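Local coordinates for chitinase (Thermococcus kodakarensis KOD1, PDB 5DHD), which hydrolyses chitin, the part described here being a chitin-binding domain that probably holds the enzyme on its insoluble substrate, at residues A[19-24]-A[83-88]; A[34-39]-A[59-64]; A[47-52]-A[76-81]. One frame throughout, in Å; residues are numbered along the deposited sequence.

Contact 1 (A[19-24]-A[83-88]); sequences TEYDVT and ESVEAI. With PE3 (3,6,9,12,15,18,21,24,27,30,33,36,39-tridecaoxahentetracontane-1,41-diol), chain D; PE3 (3,6,9,12,15,18,21,24,27,30,33,36,39-tridecaoxahentetracontane-1,41-diol), chain H; PE3 (3,6,9,12,15,18,21,24,27,30,33,36,39-tridecaoxahentetracontane-1,41-diol), chain F.
Thr-19 and Glu-83 bring their CA atoms to 5.8 Å, but 19-24 belongs to the four-stranded sheet and 85-88 to the five-stranded one, so side chains carry most of the contact. Thr-19 OG1 accepts the N-H of Glu-83 at 2.8 Å and also bonds Gly-81 O; threonine suits the place because its hydroxyl can take one bond and give the other. Tyr-21 spans the gap between the sheets. Its CG stands anti to the carbonyl carbon (chi1 -66°), which sends the ring across to Val-85, the two side chains reaching past one another. Val-85 CG2 lies over one ring face in a CH-pi contact, 3.5 Å from the Tyr-21 ring centroid and 20° off the normal. Ile-88 CD1 adds looser packing, 4.4 Å from Tyr-21 CD2. At the ring's tip, Val-85 N donates to Tyr-21 OH over 3.2 Å at a nearly straight 161°. A water lies in the ring plane 2.7 Å from the same Tyr-21 OH and donates to Val-85 O at 2.8 Å. Tyrosine thus offers an apolar ring to the core and a hydroxyl to the backbone. Val-85 thereby has both backbone polar atoms satisfied, one directly and one through water.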
loop_
_atom_site.group_PDB
_atom_site.type_symbol
_atom_site.label_atom_id
_atom_site.label_comp_id
_atom_site.label_asym_id
_atom_site.label_seq_id
_atom_site.Cartn_x
_atom_site.Cartn_y
_atom_site.Cartn_z
ATOM N N THR A 19 0.723 -14.060 0.711
ATOM C CA THR A 19 1.380 -13.213 -0.264
ATOM C C THR A 19 1.937 -11.908 0.262
ATOM O O THR A 19 1.250 -11.146 0.941
ATOM C CB THR A 19 0.382 -12.924 -1.393
ATOM O OG1 THR A 19 -0.137 -14.169 -1.888
ATOM C CG2 THR A 19 1.040 -12.205 -2.547
ATOM N N GLU A 20 3.194 -11.656 -0.080
ATOM C CA GLU A 20 3.879 -10.442 0.328
ATOM C C GLU A 20 3.798 -9.382 -0.757
ATOM O O GLU A 20 4.008 -9.667 -1.944
ATOM C CB GLU A 20 5.355 -10.718 0.623
ATOM C CG GLU A 20 6.177 -9.471 0.983
ATOM C CD GLU A 20 7.555 -9.808 1.556
ATOM O OE1 GLU A 20 7.675 -10.809 2.282
ATOM O OE2 GLU A 20 8.518 -9.056 1.310
ATOM N N TYR A 21 3.485 -8.164 -0.339
ATOM C CA TYR A 21 3.400 -7.029 -1.244
ATOM C C TYR A 21 4.419 -6.006 -0.784
ATOM O O TYR A 21 4.315 -5.446 0.316
ATOM C CB TYR A 21 1.989 -6.419 -1.228
ATOM C CG TYR A 21 0.950 -7.358 -1.789
ATOM C CD1 TYR A 21 0.416 -8.374 -1.007
ATOM C CD2 TYR A 21 0.553 -7.270 -3.131
ATOM C CE1 TYR A 21 -0.485 -9.293 -1.541
ATOM C CE2 TYR A 21 -0.347 -8.183 -3.675
ATOM C CZ TYR A 21 -0.861 -9.192 -2.868
ATOM O OH TYR A 21 -1.766 -10.102 -3.382
ATOM N N ASP A 22 5.430 -5.794 -1.616
ATOM C CA ASP A 22 6.475 -4.833 -1.318
ATOM C C ASP A 22 6.165 -3.629 -2.177
ATOM O O ASP A 22 6.150 -3.707 -3.404
ATOM C CB ASP A 22 7.845 -5.422 -1.647
ATOM C CG ASP A 22 8.181 -6.588 -0.745
ATOM O OD1 ASP A 22 8.272 -6.363 0.470
ATOM O OD2 ASP A 22 8.349 -7.710 -1.240
ATOM N N VAL A 23 5.897 -2.514 -1.513
ATOM C CA VAL A 23 5.492 -1.296 -2.190
ATOM C C VAL A 23 6.509 -0.174 -2.123
ATOM O O VAL A 23 7.050 0.117 -1.057
ATOM C CB VAL A 23 4.173 -0.791 -1.548
ATOM C CG1 VAL A 23 3.710 0.509 -2.227
ATOM C CG2 VAL A 23 3.099 -1.864 -1.626
ATOM N N THR A 24 6.774 0.453 -3.264
ATOM C CA THR A 24 7.674 1.595 -3.292
ATOM C C THR A 24 6.910 2.759 -3.876
ATOM O O THR A 24 6.270 2.642 -4.928
ATOM C CB THR A 24 8.902 1.340 -4.190
ATOM O OG1 THR A 24 9.708 0.324 -3.591
ATOM C CG2 THR A 24 9.752 2.605 -4.333
ATOM N N GLU A 83 -2.366 -14.272 -3.635
ATOM C CA GLU A 83 -2.694 -13.045 -4.358
ATOM C C GLU A 83 -4.097 -12.544 -4.039
ATOM O O GLU A 83 -4.944 -12.406 -4.923
ATOM C CB GLU A 83 -2.553 -13.304 -5.862
ATOM C CG GLU A 83 -1.120 -13.655 -6.245
ATOM C CD GLU A 83 -0.944 -13.924 -7.725
ATOM O OE1 GLU A 83 -1.238 -13.023 -8.540
ATOM O OE2 GLU A 83 -0.510 -15.042 -8.067
ATOM N N SER A 84 -4.329 -12.243 -2.765
ATOM C CA SER A 84 -5.636 -11.777 -2.325
ATOM C C SER A 84 -5.893 -10.282 -2.523
ATOM O O SER A 84 -7.029 -9.826 -2.368
ATOM C CB SER A 84 -5.863 -12.132 -0.867
ATOM O OG SER A 84 -5.068 -11.306 -0.044
ATOM N N VAL A 85 -4.858 -9.513 -2.853
ATOM C CA VAL A 85 -5.057 -8.081 -3.077
ATOM C C VAL A 85 -5.701 -7.852 -4.440
ATOM O O VAL A 85 -5.162 -8.259 -5.472
ATOM C CB VAL A 85 -3.729 -7.285 -3.021
ATOM C CG1 VAL A 85 -3.960 -5.843 -3.497
ATOM C CG2 VAL A 85 -3.194 -7.267 -1.596
ATOM N N GLU A 86 -6.857 -7.196 -4.439
ATOM C CA GLU A 86 -7.570 -6.921 -5.679
ATOM C C GLU A 86 -7.179 -5.578 -6.276
ATOM O O GLU A 86 -7.192 -5.415 -7.497
ATOM C CB GLU A 86 -9.074 -6.922 -5.432
ATOM C CG GLU A 86 -9.572 -8.215 -4.812
ATOM C CD GLU A 86 -11.073 -8.251 -4.651
ATOM O OE1 GLU A 86 -11.684 -7.178 -4.451
ATOM O OE2 GLU A 86 -11.639 -9.361 -4.716
ATOM N N ALA A 87 -6.846 -4.615 -5.420
ATOM C CA ALA A 87 -6.456 -3.287 -5.890
ATOM C C ALA A 87 -5.709 -2.502 -4.820
ATOM O O ALA A 87 -5.911 -2.713 -3.625
ATOM C CB ALA A 87 -7.712 -2.492 -6.300
ATOM N N ILE A 88 -4.837 -1.601 -5.267
ATOM C CA ILE A 88 -4.069 -0.746 -4.369
ATOM C C ILE A 88 -4.178 0.670 -4.925
ATOM O O ILE A 88 -3.913 0.899 -6.109
ATOM C CB ILE A 88 -2.576 -1.163 -4.288
ATOM C CG1 ILE A 88 -2.460 -2.611 -3.764
ATOM C CG2 ILE A 88 -1.802 -0.158 -3.401
ATOM C CD1 ILE A 88 -1.017 -3.149 -3.715
HETATM C C42 PE3 D . 11.441 -4.383 -6.693
HETATM C C41 PE3 D . 11.811 -5.352 -7.797
HETATM O O40 PE3 D . 12.503 -6.452 -7.215
HETATM C C39 PE3 D . 12.836 -7.342 -8.273
HETATM C C38 PE3 D . 13.581 -8.564 -7.727
HETATM O O37 PE3 D . 12.763 -9.271 -6.812
HETATM C C36 PE3 D . 13.483 -10.407 -6.307
HETATM C C35 PE3 D . 12.609 -11.196 -5.289
HETATM O O34 PE3 D . 12.315 -10.367 -4.137
HETATM C C33 PE3 D . 11.485 -11.096 -3.209
HETATM C C32 PE3 D . 11.152 -10.208 -1.990
HETATM O O31 PE3 D . 11.858 -8.955 -2.017
HETATM C C30 PE3 D . 11.482 -8.223 -0.864
HETATM C C29 PE3 D . 12.205 -6.880 -0.815
HETATM O O28 PE3 D . 11.793 -6.064 -1.918
HETATM C C27 PE3 D . 12.479 -4.816 -1.790
HETATM C C26 PE3 D . 12.064 -3.864 -2.914
HETATM O O25 PE3 D . 10.641 -3.724 -2.980
HETATM C C24 PE3 D . 10.401 -2.779 -4.017
HETATM C C23 PE3 D . 8.920 -2.527 -4.181
HETATM O O22 PE3 D . 8.540 -2.508 -5.529
HETATM O O13 PE3 H . -5.821 -6.198 -12.982
HETATM C C12 PE3 H . -4.893 -5.660 -11.980
HETATM C C11 PE3 H . -5.313 -6.011 -10.585
HETATM O O10 PE3 H . -4.850 -7.338 -10.196
HETATM C C9 PE3 H . -5.388 -7.685 -8.876
HETATM C C8 PE3 H . -4.996 -9.125 -8.419
HETATM O O7 PE3 H . -5.412 -10.131 -9.445
HETATM C C6 PE3 H . -5.031 -11.471 -8.988
HETATM C C30 PE3 F . -6.026 0.275 -12.204
HETATM C C29 PE3 F . -6.546 0.184 -10.770
HETATM O O28 PE3 F . -7.807 -0.465 -10.779
HETATM C C27 PE3 F . -8.267 -0.536 -9.427
HETATM C C26 PE3 F . -9.638 -1.216 -9.383
HETATM O O25 PE3 F . -9.495 -2.631 -9.555
HETATM O O HOH W 1 -2.739 -9.646 -5.833
#

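Contact 2 (A[34-39]-A[59-64]); sequences VVKVKL and YVVFTP. With PE3 (3,6,9,12,15,18,21,24,27,30,33,36,39-tridecaoxahentetracontane-1,41-diol), chain E.
Val-35 with Phe-62 and Val-37 with Val-60 are the hydrogen-bonded pairs of an antiparallel strand pair in the five-stranded sheet of a β-sandwich, the fold expected of a cellulose-binding-domain relative. Lys-36 and Val-61 form the non-hydrogen-bonded pair between them. Four backbone bonds tie the strands, among them Val-35 N to Phe-62 O at 2.9 Å and 176°.

Alternation sorts the residues. Val-35, Val-37, Val-60 and Phe-62 turn to the sandwich interior, where β-branched valines suit an extended backbone and fill space without polar groups. Val-37 CG2 meets the Phe-62 ring in its plane, 3.9 Å from CE2, an edge contact rather than a stack; the ring stacks instead on Phe-77 of the other sheet. Leu-39 CD1 reaches Val-60 CG2 at 4.0 Å, extending this apolar layer.

The outer side mixes methyl groups and long amphiphilic chains. Val-34 CG1 touches Val-61 CG1 at 3.7 Å. Lys-38 CB lies 3.7 Å from Tyr-59 CE2, and Lys-38 CD sits over one face of that ring, toward its rim. Bends at chi2 (68°) and chi4 (58°) fold the lysine back, letting NZ donate to Leu-39 O as well as pair with Glu-86. Lys-36 stays extended beyond CG and carries its ammonium away from the sheet into a curled polyethylene glycol chain, which wraps it much as a crown ether would: Lys-36 NZ shares its three N-H bonds among four ether oxygens, O4, O7, O13 and O16, the last at 2.9 Å.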
loop_
_atom_site.group_PDB
_atom_site.type_symbol
_atom_site.label_atom_id
_atom_site.label_comp_id
_atom_site.label_asym_id
_atom_site.label_seq_id
_atom_site.Cartn_x
_atom_site.Cartn_y
_atom_site.Cartn_z
ATOM N N VAL A 34 -1.439 8.150 1.573
ATOM C CA VAL A 34 -2.419 7.188 2.039
ATOM C C VAL A 34 -2.552 6.105 0.983
ATOM O O VAL A 34 -2.899 6.387 -0.161
ATOM C CB VAL A 34 -3.808 7.855 2.228
ATOM C CG1 VAL A 34 -4.844 6.820 2.654
ATOM C CG2 VAL A 34 -3.709 8.949 3.285
ATOM N N VAL A 35 -2.249 4.868 1.360
ATOM C CA VAL A 35 -2.377 3.757 0.430
ATOM C C VAL A 35 -3.544 2.893 0.895
ATOM O O VAL A 35 -3.534 2.368 2.008
ATOM C CB VAL A 35 -1.093 2.934 0.351
ATOM C CG1 VAL A 35 -1.334 1.630 -0.409
ATOM C CG2 VAL A 35 -0.030 3.744 -0.369
ATOM N N LYS A 36 -4.557 2.768 0.042
ATOM C CA LYS A 36 -5.740 1.978 0.353
ATOM C C LYS A 36 -5.698 0.666 -0.402
ATOM O O LYS A 36 -5.575 0.648 -1.630
ATOM C CB LYS A 36 -7.019 2.737 -0.007
ATOM C CG LYS A 36 -7.226 4.011 0.780
ATOM C CD LYS A 36 -8.652 4.477 0.568
ATOM C CE LYS A 36 -9.014 5.533 1.559
ATOM N NZ LYS A 36 -10.387 6.051 1.346
ATOM N N VAL A 37 -5.831 -0.426 0.339
ATOM C CA VAL A 37 -5.769 -1.762 -0.232
ATOM C C VAL A 37 -7.081 -2.518 -0.070
ATOM O O VAL A 37 -7.657 -2.553 1.018
ATOM C CB VAL A 37 -4.648 -2.561 0.457
ATOM C CG1 VAL A 37 -4.569 -3.968 -0.118
ATOM C CG2 VAL A 37 -3.316 -1.816 0.323
ATOM N N LYS A 38 -7.545 -3.115 -1.163
ATOM C CA LYS A 38 -8.770 -3.906 -1.158
ATOM C C LYS A 38 -8.379 -5.376 -1.240
ATOM O O LYS A 38 -7.681 -5.786 -2.169
ATOM C CB LYS A 38 -9.652 -3.556 -2.360
ATOM C CG LYS A 38 -10.932 -4.413 -2.483
ATOM C CD LYS A 38 -11.918 -4.121 -1.361
ATOM C CE LYS A 38 -13.229 -4.894 -1.548
ATOM N NZ LYS A 38 -13.026 -6.379 -1.604
ATOM N N LEU A 39 -8.821 -6.163 -0.268
ATOM C CA LEU A 39 -8.515 -7.589 -0.236
ATOM C C LEU A 39 -9.742 -8.417 -0.591
ATOM O O LEU A 39 -10.873 -7.968 -0.409
ATOM C CB LEU A 39 -8.092 -8.013 1.174
ATOM C CG LEU A 39 -6.907 -7.309 1.832
ATOM C CD1 LEU A 39 -6.677 -7.891 3.221
ATOM C CD2 LEU A 39 -5.674 -7.479 0.961
ATOM N N TYR A 59 -11.420 -1.411 3.627
ATOM C CA TYR A 59 -10.089 -1.317 3.036
ATOM C C TYR A 59 -9.022 -1.366 4.114
ATOM O O TYR A 59 -9.295 -1.110 5.281
ATOM C CB TYR A 59 -9.924 0.010 2.271
ATOM C CG TYR A 59 -10.673 0.082 0.964
ATOM C CD1 TYR A 59 -12.056 0.240 0.931
ATOM C CD2 TYR A 59 -10.002 -0.087 -0.242
ATOM C CE1 TYR A 59 -12.750 0.218 -0.286
ATOM C CE2 TYR A 59 -10.677 -0.109 -1.454
ATOM C CZ TYR A 59 -12.049 0.042 -1.469
ATOM O OH TYR A 59 -12.712 0.015 -2.675
ATOM N N VAL A 60 -7.806 -1.725 3.720
ATOM C CA VAL A 60 -6.691 -1.728 4.650
ATOM C C VAL A 60 -5.975 -0.440 4.264
ATOM O O VAL A 60 -5.581 -0.262 3.109
ATOM C CB VAL A 60 -5.776 -2.971 4.481
ATOM C CG1 VAL A 60 -4.624 -2.893 5.490
ATOM C CG2 VAL A 60 -6.587 -4.244 4.738
ATOM N N VAL A 61 -5.832 0.463 5.227
ATOM C CA VAL A 61 -5.219 1.758 4.976
ATOM C C VAL A 61 -3.836 1.891 5.589
ATOM O O VAL A 61 -3.659 1.750 6.804
ATOM C CB VAL A 61 -6.144 2.895 5.504
ATOM C CG1 VAL A 61 -5.550 4.248 5.184
ATOM C CG2 VAL A 61 -7.547 2.776 4.876
ATOM N N PHE A 62 -2.854 2.166 4.737
ATOM C CA PHE A 62 -1.482 2.329 5.185
ATOM C C PHE A 62 -1.077 3.791 5.095
ATOM O O PHE A 62 -1.396 4.481 4.122
ATOM C CB PHE A 62 -0.516 1.489 4.335
ATOM C CG PHE A 62 -0.668 0.011 4.539
ATOM C CD1 PHE A 62 -0.153 -0.613 5.664
ATOM C CD2 PHE A 62 -1.334 -0.756 3.586
ATOM C CE1 PHE A 62 -0.293 -1.992 5.838
ATOM C CE2 PHE A 62 -1.478 -2.145 3.757
ATOM C CZ PHE A 62 -0.959 -2.752 4.875
ATOM N N THR A 63 -0.381 4.252 6.126
ATOM C CA THR A 63 0.107 5.620 6.184
ATOM C C THR A 63 1.562 5.575 6.644
ATOM O O THR A 63 1.994 4.609 7.279
ATOM C CB THR A 63 -0.764 6.501 7.122
ATOM O OG1 THR A 63 -0.937 5.842 8.385
ATOM C CG2 THR A 63 -2.134 6.745 6.492
ATOM N N PRO A 64 2.327 6.630 6.352
ATOM C CA PRO A 64 3.737 6.641 6.745
ATOM C C PRO A 64 4.081 6.791 8.209
ATOM O O PRO A 64 3.366 7.445 8.970
ATOM C CB PRO A 64 4.324 7.815 5.949
ATOM C CG PRO A 64 3.152 8.776 5.848
ATOM C CD PRO A 64 1.949 7.862 5.620
HETATM C C18 PE3 E . -11.730 5.459 -1.832
HETATM C C17 PE3 E . -11.658 6.976 -1.946
HETATM O O16 PE3 E . -10.493 7.373 -1.243
HETATM C C15 PE3 E . -10.288 8.772 -1.268
HETATM C C14 PE3 E . -9.030 9.040 -0.466
HETATM O O13 PE3 E . -9.373 8.804 0.889
HETATM C C12 PE3 E . -8.210 9.000 1.671
HETATM C C11 PE3 E . -8.574 8.769 3.133
HETATM O O10 PE3 E . -9.210 7.520 3.340
HETATM C C9 PE3 E . -9.452 7.465 4.743
HETATM C C8 PE3 E . -10.143 6.184 5.190
HETATM O O7 PE3 E . -11.090 5.761 4.219
HETATM C C6 PE3 E . -11.638 4.551 4.726
HETATM C C5 PE3 E . -12.707 3.965 3.800
HETATM O O4 PE3 E . -12.312 4.095 2.442
#

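Contact 3 (A[47-52]-A[76-81]); sequences SFWSAN and GFIATG
Trp-49 places its CG between its own backbone N and carbonyl carbon (chi1 51°), and with chi2 at 90° this folds the indole flat over Gly-76 on the adjacent strand. Gly-76 O lies 3.5 Å above the plane of the Trp-49 ring, over its centre, and Phe-77 N sits over the same face toward the rim. Glycine fits because it has no side chain, so the ring can rest directly on the peptide backbone. An indole laid flat on a sheet is a platform with which carbohydrate-binding modules commonly hold sugar rings, so Trp-49 may help to bind chitin. Ile-78 meets the far edge of the indole in its plane, CG1 being 4.0 Å from Trp-49 CH2, while Ile-78 CD1 packs against Ser-47 CB.

Beneath the indole runs antiparallel backbone pairing. Ile-78 N donates to Ser-47 O at 2.8 Å and Trp-49 N to Gly-76 O at 3.0 Å; the reciprocal bonds, Ser-47 N to Ile-78 O and Gly-76 N to Trp-49 O, are weak. Phe-48 and Phe-77, the non-hydrogen-bonded pair between, point to the opposite side of the sheet and touch through their CB atoms at 3.9 Å.

Strand 45-49 is an edge strand of its four-stranded sheet, with 72-79 inside it and 19-26 next. Trp-49 also touches Glu-20 and Asp-22 of that third strand, whereas Phe-77 turns inward between Tyr-21 of its own sheet and Phe-62 of strand 59-64.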
loop_
_atom_site.group_PDB
_atom_site.type_symbol
_atom_site.label_atom_id
_atom_site.label_comp_id
_atom_site.label_asym_id
_atom_site.label_seq_id
_atom_site.Cartn_x
_atom_site.Cartn_y
_atom_site.Cartn_z
ATOM N N SER A 47 0.912 -9.307 8.388
ATOM C CA SER A 47 2.170 -8.658 8.734
ATOM C C SER A 47 2.366 -7.376 7.928
ATOM O O SER A 47 1.893 -7.265 6.800
ATOM C CB SER A 47 3.353 -9.596 8.440
ATOM O OG SER A 47 4.592 -9.035 8.842
ATOM N N PHE A 48 3.034 -6.396 8.526
ATOM C CA PHE A 48 3.333 -5.151 7.827
ATOM C C PHE A 48 4.508 -4.457 8.491
ATOM O O PHE A 48 4.824 -4.719 9.658
ATOM C CB PHE A 48 2.113 -4.207 7.743
ATOM C CG PHE A 48 1.651 -3.673 9.077
ATOM C CD1 PHE A 48 0.805 -4.420 9.876
ATOM C CD2 PHE A 48 2.077 -2.424 9.525
ATOM C CE1 PHE A 48 0.382 -3.918 11.127
ATOM C CE2 PHE A 48 1.661 -1.912 10.769
ATOM C CZ PHE A 48 0.819 -2.662 11.557
ATOM N N TRP A 49 5.166 -3.585 7.736
ATOM C CA TRP A 49 6.329 -2.877 8.243
ATOM C C TRP A 49 6.532 -1.547 7.532
ATOM O O TRP A 49 6.095 -1.369 6.394
ATOM C CB TRP A 49 7.594 -3.754 8.076
ATOM C CG TRP A 49 7.784 -4.306 6.666
ATOM C CD1 TRP A 49 8.464 -3.716 5.627
ATOM C CD2 TRP A 49 7.229 -5.519 6.141
ATOM N NE1 TRP A 49 8.359 -4.491 4.489
ATOM C CE2 TRP A 49 7.602 -5.598 4.775
ATOM C CE3 TRP A 49 6.447 -6.551 6.692
ATOM C CZ2 TRP A 49 7.213 -6.666 3.950
ATOM C CZ3 TRP A 49 6.055 -7.621 5.859
ATOM C CH2 TRP A 49 6.440 -7.660 4.508
ATOM N N SER A 50 7.188 -0.622 8.233
ATOM C CA SER A 50 7.519 0.704 7.724
ATOM C C SER A 50 6.310 1.579 7.428
ATOM O O SER A 50 6.386 2.521 6.634
ATOM C CB SER A 50 8.410 0.577 6.490
ATOM O OG SER A 50 9.526 -0.258 6.794
ATOM N N ALA A 51 5.201 1.276 8.086
ATOM C CA ALA A 51 3.976 2.033 7.901
ATOM C C ALA A 51 3.023 1.724 9.037
ATOM O O ALA A 51 3.239 0.780 9.803
ATOM C CB ALA A 51 3.280 1.630 6.581
ATOM N N ASN A 52 1.989 2.549 9.158
ATOM C CA ASN A 52 0.953 2.340 10.156
ATOM C C ASN A 52 -0.186 1.681 9.382
ATOM O O ASN A 52 -0.370 1.962 8.193
ATOM C CB ASN A 52 0.521 3.664 10.795
ATOM C CG ASN A 52 1.642 4.296 11.653
ATOM O OD1 ASN A 52 2.105 3.697 12.615
ATOM N ND2 ASN A 52 2.063 5.482 11.285
ATOM N N GLY A 76 5.864 -2.591 3.269
ATOM C CA GLY A 76 5.333 -3.837 2.760
ATOM C C GLY A 76 4.371 -4.483 3.717
ATOM O O GLY A 76 4.247 -4.075 4.877
ATOM N N PHE A 77 3.677 -5.500 3.225
ATOM C CA PHE A 77 2.740 -6.228 4.054
ATOM C C PHE A 77 2.529 -7.616 3.483
ATOM O O PHE A 77 2.873 -7.892 2.329
ATOM C CB PHE A 77 1.375 -5.513 4.162
ATOM C CG PHE A 77 0.681 -5.293 2.845
ATOM C CD1 PHE A 77 0.939 -4.163 2.082
ATOM C CD2 PHE A 77 -0.263 -6.212 2.395
ATOM C CE1 PHE A 77 0.259 -3.949 0.867
ATOM C CE2 PHE A 77 -0.955 -6.005 1.188
ATOM C CZ PHE A 77 -0.692 -4.879 0.427
ATOM N N ILE A 78 1.988 -8.497 4.311
ATOM C CA ILE A 78 1.687 -9.851 3.886
ATOM C C ILE A 78 0.204 -10.057 4.130
ATOM O O ILE A 78 -0.305 -9.734 5.206
ATOM C CB ILE A 78 2.482 -10.912 4.680
ATOM C CG1 ILE A 78 3.978 -10.772 4.368
ATOM C CG2 ILE A 78 1.961 -12.332 4.318
ATOM C CD1 ILE A 78 4.896 -11.570 5.303
ATOM N N ALA A 79 -0.495 -10.559 3.117
ATOM C CA ALA A 79 -1.922 -10.830 3.225
ATOM C C ALA A 79 -2.101 -12.343 3.157
ATOM O O ALA A 79 -1.337 -13.038 2.485
ATOM C CB ALA A 79 -2.709 -10.145 2.103
ATOM N N THR A 80 -3.103 -12.859 3.856
ATOM C CA THR A 80 -3.337 -14.295 3.858
ATOM C C THR A 80 -3.902 -14.755 2.525
ATOM O O THR A 80 -4.679 -14.047 1.886
ATOM C CB THR A 80 -4.304 -14.688 4.981
ATOM O OG1 THR A 80 -5.566 -14.046 4.783
ATOM C CG2 THR A 80 -3.711 -14.281 6.335
ATOM N N GLY A 81 -3.497 -15.950 2.110
ATOM C CA GLY A 81 -3.977 -16.488 0.853
ATOM C C GLY A 81 -3.092 -16.135 -0.327
ATOM O O GLY A 81 -2.129 -15.371 -0.205
#

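Contacts 2 and 3 each pair neighbouring strands, one in the five-stranded sheet, the other at the edge of the four-stranded one, whereas contact 1 joins the two sheets. Contact 1 is buried and combines apolar packing with hydroxyl-to-backbone bonds. The other two are partly buried: the outer side carries lysines and tyrosine in contact 2 and tryptophan over glycine in contact 3, while the inner side is buried in contact 2 but in contact 3 has buried Phe-77 beside exposed Phe-48. Strong backbone bonding in contact 2 contrasts with two weak bonds in contact 3. In the core, Ile-88 packs on Val-35 and Phe-77 meets both Tyr-21 and Phe-62; nearer the surface, Thr-63 O probably accepts from Asn-52 N.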